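Side-chain contact in threonine synthase (Brucella melitensis bv. 1, PDB 4F4F), which probably catalyses the pyridoxal-phosphate-dependent conversion of O-phospho-L-homoserine and water to L-threonine and phosphate, the last step of threonine biosynthesis: residues Asn288-Leu291 with Ser292-Glu296. Residues are numbered along the deposited sequence; the frame is centred on the assembly and turned at random.
Sequences NDIL and SRTLE
D289 and R293 form a salt bridge across the first turn of helix 290-297, OD1 of D289 lying 2.8 Å from NE of R293. The aspartate oxygen sits at the guanidinium edge, in its plane, but NE meets OD1 from above the carboxylate, the two planes being turned 57° apart. A bend in the arginine chain at chi3 (-78°) brings the guanidinium back over the start of the helix, where one face rests on I290, NH2 standing 3.4 Å from I290 CA. A water accepts from both R293 NH2 and D289 N, linking the guanidinium to the backbone at the start of the helix, while NH1 holds the carbonyl of E301, so the group is fixed at three nitrogens.

The backbone bonds of the helix start here. R293 N gives a nearly straight bond to D289 O (2.8 Å), and L295 N bonds L291 O. The carbonyl of I290 takes T294 N and, as a side-chain bond, T294 OG1, each at 2.8 Å and from opposite faces of its plane; chi1 of -63° turns the threonine hydroxyl back to it.

On the buried side, L291 packs against F321 and I283, its side chain about 4 Å from that of F262, which binds the cofactor. This is a helix N-terminus with D289 at the N-cap position, its carboxylate capping no backbone N-H but turned to R293 in an i to i+4 salt bridge, in the helix that follows strand 278-285 after a short connection in the pyridoxal-phosphate-dependent enzyme fold.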
loop_
_atom_site.group_PDB
_atom_site.type_symbol
_atom_site.label_atom_id
_atom_site.label_comp_id
_atom_site.label_asym_id
_atom_site.label_seq_id
_atom_site.Cartn_x
_atom_site.Cartn_y
_atom_site.Cartn_z
ATOM N N ASN A 288 -0.793 -15.363 9.369
ATOM C CA ASN A 288 -0.610 -15.673 7.950
ATOM C C ASN A 288 0.821 -15.302 7.580
ATOM O O ASN A 288 1.120 -14.182 7.166
ATOM C CB ASN A 288 -1.629 -14.902 7.129
ATOM C CG ASN A 288 -3.040 -15.279 7.498
ATOM O OD1 ASN A 288 -3.538 -16.300 7.053
ATOM N ND2 ASN A 288 -3.687 -14.468 8.328
ATOM N N ASP A 289 1.705 -16.265 7.759
ATOM C CA ASP A 289 3.120 -15.989 7.878
ATOM C C ASP A 289 3.933 -16.572 6.720
ATOM O O ASP A 289 5.128 -16.857 6.889
ATOM C CB ASP A 289 3.599 -16.526 9.230
ATOM C CG ASP A 289 3.554 -18.044 9.332
ATOM O OD1 ASP A 289 2.884 -18.759 8.539
ATOM O OD2 ASP A 289 4.220 -18.527 10.263
ATOM N N ILE A 290 3.312 -16.682 5.544
ATOM C CA ILE A 290 4.008 -17.174 4.349
ATOM C C ILE A 290 5.369 -16.520 4.176
ATOM O O ILE A 290 6.354 -17.203 3.930
ATOM C CB ILE A 290 3.150 -17.046 3.052
ATOM C CG1 ILE A 290 3.790 -17.884 1.929
ATOM C CG2 ILE A 290 2.911 -15.585 2.623
ATOM C CD1 ILE A 290 2.882 -18.002 0.733
ATOM N N LEU A 291 5.436 -15.212 4.400
ATOM C CA LEU A 291 6.697 -14.481 4.193
ATOM C C LEU A 291 7.731 -14.850 5.256
ATOM O O LEU A 291 8.916 -15.010 4.949
ATOM C CB LEU A 291 6.464 -12.984 4.149
ATOM C CG LEU A 291 5.615 -12.454 2.967
ATOM C CD1 LEU A 291 5.250 -10.984 3.170
ATOM C CD2 LEU A 291 6.344 -12.616 1.640
ATOM N N SER A 292 7.304 -14.970 6.499
ATOM C CA SER A 292 8.199 -15.426 7.550
ATOM C C SER A 292 8.698 -16.859 7.257
ATOM O O SER A 292 9.893 -17.132 7.303
ATOM C CB SER A 292 7.476 -15.352 8.912
ATOM O OG SER A 292 8.357 -15.741 9.952
ATOM N N ARG A 293 7.787 -17.771 6.913
ATOM C CA ARG A 293 8.185 -19.126 6.563
ATOM C C ARG A 293 9.129 -19.144 5.366
ATOM O O ARG A 293 10.045 -19.978 5.298
ATOM C CB ARG A 293 6.984 -20.008 6.274
ATOM C CG ARG A 293 6.127 -20.251 7.516
ATOM C CD ARG A 293 4.936 -21.149 7.217
ATOM N NE ARG A 293 3.790 -20.502 6.537
ATOM C CZ ARG A 293 3.434 -20.700 5.267
ATOM N NH1 ARG A 293 4.179 -21.460 4.465
ATOM N NH2 ARG A 293 2.347 -20.110 4.785
ATOM N N THR A 294 8.892 -18.245 4.418
ATOM C CA THR A 294 9.751 -18.146 3.246
ATOM C C THR A 294 11.154 -17.748 3.632
ATOM O O THR A 294 12.110 -18.352 3.173
ATOM C CB THR A 294 9.191 -17.152 2.175
ATOM O OG1 THR A 294 7.940 -17.652 1.695
ATOM C CG2 THR A 294 10.173 -17.026 1.006
ATOM N N LEU A 295 11.301 -16.732 4.471
ATOM C CA LEU A 295 12.656 -16.351 4.886
ATOM C C LEU A 295 13.345 -17.477 5.701
ATOM O O LEU A 295 14.567 -17.662 5.606
ATOM C CB LEU A 295 12.687 -15.023 5.670
ATOM C CG LEU A 295 12.715 -13.679 4.908
ATOM C CD1 LEU A 295 14.173 -13.326 4.604
ATOM C CD2 LEU A 295 11.839 -13.650 3.657
ATOM N N GLU A 296 12.577 -18.209 6.505
ATOM C CA GLU A 296 13.154 -19.294 7.310
ATOM C C GLU A 296 13.625 -20.466 6.456
ATOM O O GLU A 296 14.687 -21.064 6.722
ATOM C CB GLU A 296 12.123 -19.856 8.280
ATOM C CG GLU A 296 11.637 -18.915 9.363
ATOM C CD GLU A 296 10.552 -19.557 10.218
ATOM O OE1 GLU A 296 9.783 -20.421 9.740
ATOM O OE2 GLU A 296 10.472 -19.177 11.395
HETATM O O HOH W 1 0.373 -19.108 6.771
#